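Local structure of putative flagella-related protein H (Methanocaldococcus jannaschii DSM 2661, 4WIA) at residues 47-50 against 51-55; 66-69 against 70-74. The protein is an ATP-binding accessory protein of the archaellum, the archaeal flagellum, and probably serves in assembling that filament. All coordinates share one frame; numbering follows the deposited sequence.

Interaction 1 (47-50 against 51-55). With SO4 (sulfate ion), chain J.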
ATOM      1  N   LEU A  47      -7.245  13.725  -4.374  1.00 33.48           N
ATOM      2  CA  LEU A  47      -7.861  13.011  -3.237  1.00 33.22           C
ATOM      3  C   LEU A  47      -8.321  11.629  -3.653  1.00 34.16           C
ATOM      4  O   LEU A  47      -8.066  10.640  -2.971  1.00 32.84           O
ATOM      5  CB  LEU A  47      -9.008  13.832  -2.676  1.00 33.80           C
ATOM      6  CG  LEU A  47      -8.493  15.076  -1.948  1.00 36.97           C
ATOM      7  CD1 LEU A  47      -9.630  16.016  -1.599  1.00 37.46           C
ATOM      8  CD2 LEU A  47      -7.710  14.707  -0.681  1.00 37.57           C
ATOM      9  N   ALA A  48      -9.005  11.548  -4.809  1.00 36.54           N
ATOM     10  CA  ALA A  48      -9.462  10.264  -5.311  1.00 36.33           C
ATOM     11  C   ALA A  48      -8.331   9.283  -5.527  1.00 36.62           C
ATOM     12  O   ALA A  48      -8.402   8.139  -5.105  1.00 37.92           O
ATOM     13  CB  ALA A  48     -10.250  10.454  -6.606  1.00 38.84           C
ATOM     14  N   TYR A  49      -7.253   9.720  -6.174  1.00 37.85           N
ATOM     15  CA  TYR A  49      -6.081   8.836  -6.339  1.00 36.37           C
ATOM     16  C   TYR A  49      -5.486   8.367  -5.024  1.00 36.61           C
ATOM     17  O   TYR A  49      -5.146   7.196  -4.885  1.00 40.84           O
ATOM     18  CB  TYR A  49      -5.029   9.525  -7.192  1.00 37.61           C
ATOM     19  CG  TYR A  49      -3.896   8.616  -7.652  1.00 37.19           C
ATOM     20  CD1 TYR A  49      -4.120   7.646  -8.592  1.00 36.82           C
ATOM     21  CD2 TYR A  49      -2.622   8.717  -7.107  1.00 38.70           C
ATOM     22  CE1 TYR A  49      -3.117   6.801  -8.983  1.00 37.29           C
ATOM     23  CE2 TYR A  49      -1.587   7.875  -7.516  1.00 39.50           C
ATOM     24  CZ  TYR A  49      -1.846   6.930  -8.451  1.00 39.38           C
ATOM     25  OH  TYR A  49      -0.843   6.131  -8.828  1.00 42.96           O
ATOM     26  N   GLY A  50      -5.339   9.277  -4.050  1.00 38.96           N
ATOM     27  CA  GLY A  50      -4.881   8.900  -2.691  1.00 38.64           C
ATOM     28  C   GLY A  50      -5.738   7.818  -2.036  1.00 38.69           C
ATOM     29  O   GLY A  50      -5.241   6.793  -1.642  1.00 37.42           O
ATOM     30  N   PHE A  51      -7.057   8.058  -1.955  1.00 36.83           N
ATOM     31  CA  PHE A  51      -7.965   7.063  -1.417  1.00 36.14           C
ATOM     32  C   PHE A  51      -7.809   5.718  -2.141  1.00 37.67           C
ATOM     33  O   PHE A  51      -7.680   4.666  -1.509  1.00 37.41           O
ATOM     34  CB  PHE A  51      -9.431   7.534  -1.578  1.00 36.88           C
ATOM     35  CG  PHE A  51      -9.835   8.668  -0.663  1.00 35.10           C
ATOM     36  CD1 PHE A  51      -9.666   8.564   0.685  1.00 36.81           C
ATOM     37  CD2 PHE A  51     -10.422   9.799  -1.161  1.00 37.04           C
ATOM     38  CE1 PHE A  51     -10.055   9.577   1.513  1.00 36.16           C
ATOM     39  CE2 PHE A  51     -10.827  10.837  -0.348  1.00 36.04           C
ATOM     40  CZ  PHE A  51     -10.589  10.745   1.003  1.00 35.95           C
ATOM     41  N   LEU A  52      -7.825   5.739  -3.469  1.00 35.55           N
ATOM     42  CA  LEU A  52      -7.734   4.491  -4.202  1.00 37.74           C
ATOM     43  C   LEU A  52      -6.432   3.734  -3.927  1.00 38.49           C
ATOM     44  O   LEU A  52      -6.426   2.507  -3.803  1.00 38.95           O
ATOM     45  CB  LEU A  52      -7.856   4.735  -5.698  1.00 39.23           C
ATOM     46  CG  LEU A  52      -9.234   5.131  -6.170  1.00 37.96           C
ATOM     47  CD1 LEU A  52      -9.125   5.736  -7.556  1.00 39.40           C
ATOM     48  CD2 LEU A  52     -10.134   3.900  -6.206  1.00 39.28           C
ATOM     49  N   GLN A  53      -5.309   4.447  -3.847  1.00 39.83           N
ATOM     50  CA  GLN A  53      -4.033   3.786  -3.599  1.00 39.98           C
ATOM     51  C   GLN A  53      -3.990   3.240  -2.192  1.00 41.81           C
ATOM     52  O   GLN A  53      -3.255   2.307  -1.917  1.00 44.29           O
ATOM     53  CB  GLN A  53      -2.874   4.786  -3.789  1.00 42.95           C
ATOM     54  CG  GLN A  53      -2.652   5.187  -5.230  1.00 41.17           C
ATOM     55  CD  GLN A  53      -2.251   3.996  -6.031  1.00 43.26           C
ATOM     56  OE1 GLN A  53      -1.348   3.273  -5.671  1.00 50.08           O
ATOM     57  NE2 GLN A  53      -2.907   3.773  -7.088  1.00 44.73           N
ATOM     58  N   ASN A  54      -4.750   3.830  -1.282  1.00 39.81           N
ATOM     59  CA  ASN A  54      -4.791   3.316   0.078  1.00 43.93           C
ATOM     60  C   ASN A  54      -5.941   2.336   0.352  1.00 44.38           C
ATOM     61  O   ASN A  54      -6.294   2.125   1.490  1.00 41.91           O
ATOM     62  CB  ASN A  54      -4.791   4.486   1.055  1.00 42.48           C
ATOM     63  CG  ASN A  54      -3.427   5.129   1.114  1.00 43.42           C
ATOM     64  OD1 ASN A  54      -2.606   4.703   1.866  1.00 46.77           O
ATOM     65  ND2 ASN A  54      -3.199   6.162   0.329  1.00 43.53           N
ATOM     66  N   ARG A  55      -6.495   1.763  -0.712  1.00 48.13           N
ATOM     67  CA  ARG A  55      -7.443   0.626  -0.648  1.00 48.12           C
ATOM     68  C   ARG A  55      -8.858   1.034  -0.239  1.00 45.68           C
ATOM     69  O   ARG A  55      -9.620   0.208   0.230  1.00 43.38           O
ATOM     70  CB  ARG A  55      -6.940  -0.496   0.260  1.00 49.11           C
ATOM     71  CG  ARG A  55      -5.510  -0.958  -0.031  1.00 52.56           C
ATOM     72  CD  ARG A  55      -5.417  -1.561  -1.419  1.00 51.42           C
ATOM     73  NE  ARG A  55      -4.048  -1.807  -1.769  1.00 50.72           N
ATOM     74  CZ  ARG A  55      -3.619  -2.453  -2.855  1.00 52.42           C
ATOM     75  NH1 ARG A  55      -2.316  -2.550  -3.058  1.00 54.83           N
ATOM     76  NH2 ARG A  55      -4.430  -3.051  -3.696  1.00 49.22           N
TER
HETATM   77  S   SO4 J 301      -7.476  -3.226  -5.487  1.00 45.14           S
HETATM   78  O1  SO4 J 301      -6.777  -4.512  -5.813  1.00 33.10           O
HETATM   79  O2  SO4 J 301      -7.001  -2.725  -4.148  1.00 47.09           O
HETATM   80  O3  SO4 J 301      -7.387  -2.107  -6.404  1.00 36.72           O
HETATM   81  O4  SO4 J 301      -8.927  -3.638  -5.362  1.00 53.41           O

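Interaction 2 (66-69 against 70-74)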
ATOM      1  N   THR A  66     -16.168  13.126 -19.976  1.00 56.23           N
ATOM      2  CA  THR A  66     -16.508  11.756 -20.338  1.00 55.61           C
ATOM      3  C   THR A  66     -15.467  10.868 -19.713  1.00 52.67           C
ATOM      4  O   THR A  66     -14.459  11.355 -19.187  1.00 48.56           O
ATOM      5  CB  THR A  66     -16.429  11.503 -21.848  1.00 59.90           C
ATOM      6  OG1 THR A  66     -15.108  11.807 -22.303  1.00 60.41           O
ATOM      7  CG2 THR A  66     -17.435  12.329 -22.613  1.00 62.47           C
ATOM      8  N   THR A  67     -15.721   9.563 -19.742  1.00 50.84           N
ATOM      9  CA  THR A  67     -14.778   8.590 -19.195  1.00 51.76           C
ATOM     10  C   THR A  67     -13.397   8.737 -19.880  1.00 52.59           C
ATOM     11  O   THR A  67     -12.373   8.810 -19.247  1.00 52.70           O
ATOM     12  CB  THR A  67     -15.347   7.163 -19.301  1.00 50.64           C
ATOM     13  OG1 THR A  67     -16.615   7.149 -18.640  1.00 50.21           O
ATOM     14  CG2 THR A  67     -14.479   6.141 -18.598  1.00 51.11           C
ATOM     15  N   LEU A  68     -13.405   8.834 -21.179  1.00 56.25           N
ATOM     16  CA  LEU A  68     -12.197   8.916 -21.967  1.00 59.27           C
ATOM     17  C   LEU A  68     -11.362  10.142 -21.534  1.00 61.76           C
ATOM     18  O   LEU A  68     -10.189  10.004 -21.180  1.00 55.86           O
ATOM     19  CB  LEU A  68     -12.599   8.999 -23.424  1.00 62.57           C
ATOM     20  CG  LEU A  68     -11.681   8.961 -24.612  1.00 70.01           C
ATOM     21  CD1 LEU A  68     -11.282  10.341 -25.109  1.00 70.40           C
ATOM     22  CD2 LEU A  68     -10.491   8.123 -24.228  1.00 71.63           C
ATOM     23  N   GLU A  69     -12.005  11.315 -21.497  1.00 63.89           N
ATOM     24  CA  GLU A  69     -11.361  12.546 -21.085  1.00 61.11           C
ATOM     25  C   GLU A  69     -10.830  12.428 -19.663  1.00 54.79           C
ATOM     26  O   GLU A  69      -9.750  12.886 -19.374  1.00 57.91           O
ATOM     27  CB  GLU A  69     -12.312  13.741 -21.213  1.00 62.58           C
ATOM     28  CG  GLU A  69     -12.857  14.016 -22.609  1.00 68.09           C
ATOM     29  CD  GLU A  69     -14.005  15.066 -22.621  1.00 71.80           C
ATOM     30  OE1 GLU A  69     -13.871  16.022 -23.407  1.00 78.64           O
ATOM     31  OE2 GLU A  69     -15.047  14.975 -21.872  1.00 67.59           O
ATOM     32  N   PHE A  70     -11.570  11.781 -18.790  1.00 51.64           N
ATOM     33  CA  PHE A  70     -11.135  11.568 -17.416  1.00 49.01           C
ATOM     34  C   PHE A  70      -9.858  10.684 -17.356  1.00 50.28           C
ATOM     35  O   PHE A  70      -8.889  10.997 -16.638  1.00 44.08           O
ATOM     36  CB  PHE A  70     -12.255  10.952 -16.593  1.00 44.48           C
ATOM     37  CG  PHE A  70     -11.928  10.778 -15.165  1.00 43.99           C
ATOM     38  CD1 PHE A  70     -11.906  11.879 -14.315  1.00 45.28           C
ATOM     39  CD2 PHE A  70     -11.638   9.532 -14.629  1.00 42.43           C
ATOM     40  CE1 PHE A  70     -11.594  11.733 -12.950  1.00 43.09           C
ATOM     41  CE2 PHE A  70     -11.309   9.410 -13.293  1.00 40.54           C
ATOM     42  CZ  PHE A  70     -11.266  10.496 -12.460  1.00 38.94           C
ATOM     43  N   ILE A  71      -9.860   9.591 -18.092  1.00 49.42           N
ATOM     44  CA  ILE A  71      -8.685   8.761 -18.100  1.00 52.47           C
ATOM     45  C   ILE A  71      -7.453   9.558 -18.584  1.00 56.70           C
ATOM     46  O   ILE A  71      -6.375   9.450 -17.990  1.00 57.56           O
ATOM     47  CB  ILE A  71      -8.906   7.528 -18.950  1.00 57.31           C
ATOM     48  CG1 ILE A  71      -9.870   6.589 -18.235  1.00 56.38           C
ATOM     49  CG2 ILE A  71      -7.590   6.803 -19.244  1.00 61.29           C
ATOM     50  CD1 ILE A  71     -10.539   5.642 -19.201  1.00 61.33           C
ATOM     51  N   LYS A  72      -7.617  10.361 -19.638  1.00 53.52           N
ATOM     52  CA  LYS A  72      -6.523  11.155 -20.116  1.00 55.67           C
ATOM     53  C   LYS A  72      -6.088  12.168 -19.068  1.00 55.11           C
ATOM     54  O   LYS A  72      -4.895  12.388 -18.910  1.00 54.89           O
ATOM     55  CB  LYS A  72      -6.846  11.928 -21.396  1.00 58.14           C
ATOM     56  CG  LYS A  72      -7.468  11.064 -22.447  1.00 60.54           C
ATOM     57  CD  LYS A  72      -7.122  11.528 -23.815  1.00 64.46           C
ATOM     58  CE  LYS A  72      -8.141  12.392 -24.501  1.00 65.59           C
ATOM     59  NZ  LYS A  72      -7.963  12.199 -25.967  1.00 69.91           N
ATOM     60  N   GLN A  73      -7.055  12.831 -18.438  1.00 49.67           N
ATOM     61  CA  GLN A  73      -6.755  13.859 -17.478  1.00 51.08           C
ATOM     62  C   GLN A  73      -6.014  13.255 -16.267  1.00 49.09           C
ATOM     63  O   GLN A  73      -4.971  13.765 -15.867  1.00 48.55           O
ATOM     64  CB  GLN A  73      -8.019  14.532 -17.007  1.00 48.59           C
ATOM     65  CG  GLN A  73      -7.871  15.213 -15.666  1.00 49.03           C
ATOM     66  CD  GLN A  73      -7.072  16.487 -15.736  1.00 51.52           C
ATOM     67  OE1 GLN A  73      -6.604  16.862 -16.796  1.00 57.96           O
ATOM     68  NE2 GLN A  73      -6.930  17.182 -14.615  1.00 51.53           N
HETATM   69  N   MSE A  74      -6.491  12.101 -15.793  1.00 46.72           N
HETATM   70  CA  MSE A  74      -5.790  11.365 -14.748  1.00 45.38           C
HETATM   71  C   MSE A  74      -4.410  10.927 -15.226  1.00 46.62           C
HETATM   72  O   MSE A  74      -3.412  11.084 -14.533  1.00 52.98           O
HETATM   73  CB  MSE A  74      -6.571  10.167 -14.247  1.00 40.99           C
HETATM   74  CG  MSE A  74      -7.842  10.651 -13.649  1.00 40.33           C
HETATM   75 SE   MSE A  74      -7.610  11.573 -11.935  1.00 43.41          SE
HETATM   76  CE  MSE A  74      -7.569  10.012 -10.751  1.00 34.84           C
TER

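Interaction 1 (47-50 against 51-55)
One face of the Y49 ring carries the CG methylene of Q53 in a CH-pi contact, Q53 CG standing 3.8 Å from the centroid of the Y49 ring and displaced toward the rim. A bend at chi2 (-63°) swings the Q53 amide obliquely over the hydroxyl end of the ring, the two planes 26° apart, with Q53 NE2 3.6 Å from Y49 CE1. The guanidinium of R55 meets a sulfate at its edge, R55 NH2 bonding SO4 O2 at 2.6 Å; this ion, probably from the crystallisation liquor, sits at a subunit junction, also held by K84 and by S12 and R13 of the second subunit. Q53 OE1 accepts from R55 NH1 of the third subunit. Replacing Y49 by an alanine is likely to strip Q53 CG of the ring it lies on, leaving the amide to rely more on that bond. On the buried side, F51 CE2 packs 4.2 Å from L47 CB. G50 O is gripped twice, by N54 N and, from above the carbonyl plane, by N54 ND2 at 2.9 Å. R55 (phi 77°) is the C-prime residue of a Schellman motif, R55 N bonding L52 O and the next residue's N-H bonding F51 O, which ends the helix following the P-loop in this KaiC-like ATPase fold.

Interaction 2 (66-69 against 70-74)
L68 lays its CD1 methyl against the CE methylene of K72 one turn on, beside its ammonium, with L68 CD1 3.8 Å from K72 CE. The leucine CG stands opposite its own backbone N (chi1 -173°), and the lysine, bent at chi2 and chi3, crosses over it on the exposed side of the helix. T67 and I71 form another apolar pair, T67 CG2 being 4.0 Å from I71 CD1; beyond it T67 meets Y92 and P94 of strand 90-94, and I71 rests on helix 82-87. The first turn is closed by a capping box. E69 N gives a nearly straight bond (170°) to T66 OG1 at 3.2 Å, while T66 N returns one to E69 OE2 at 2.9 Å, using the anti lone pair of the carboxylate. The backbone then runs on regularly, with F70 N bonded to T66 O and Q73 N to E69 O, both 2.9 Å. The buried F70 ring has CG of M74, here selenomethionine, over one face, offset toward the rim, and stacks on Y92. Q73 faces helix 40-53, where its NE2 bonds OE1 of Q45. F70 and M74 are thus buried while L68 and K72 meet on the exposed side; at the N-terminus the carboxylate of E69 holds the backbone amide of the N-cap residue, and its negative charge probably suits the positive end of the helix dipole.

In the fold
Along the chain, interaction 1 closes before interaction 2 opens: helix 40-53 ends at 51-55, strand 58-62 follows, and helix 67-76 begins at 66-69. Their centres lie about 17 Å apart and their nearest atoms about 4 Å apart, without touching. Both belong to the same KaiC-type P-loop fold, in which strand 58-62 sits between strands 90-94 and 123-127 of the mixed sheet. The helices are joined by packing of Q73 on V42 and M74 on Q45 and by the Q73 to Q45 hydrogen bond; Y79 and I81 also touch side chains of both contacts. Interaction 1 lies at the far end of helix 40-53, where subunits meet; interaction 2 lies beside the probable ATP site.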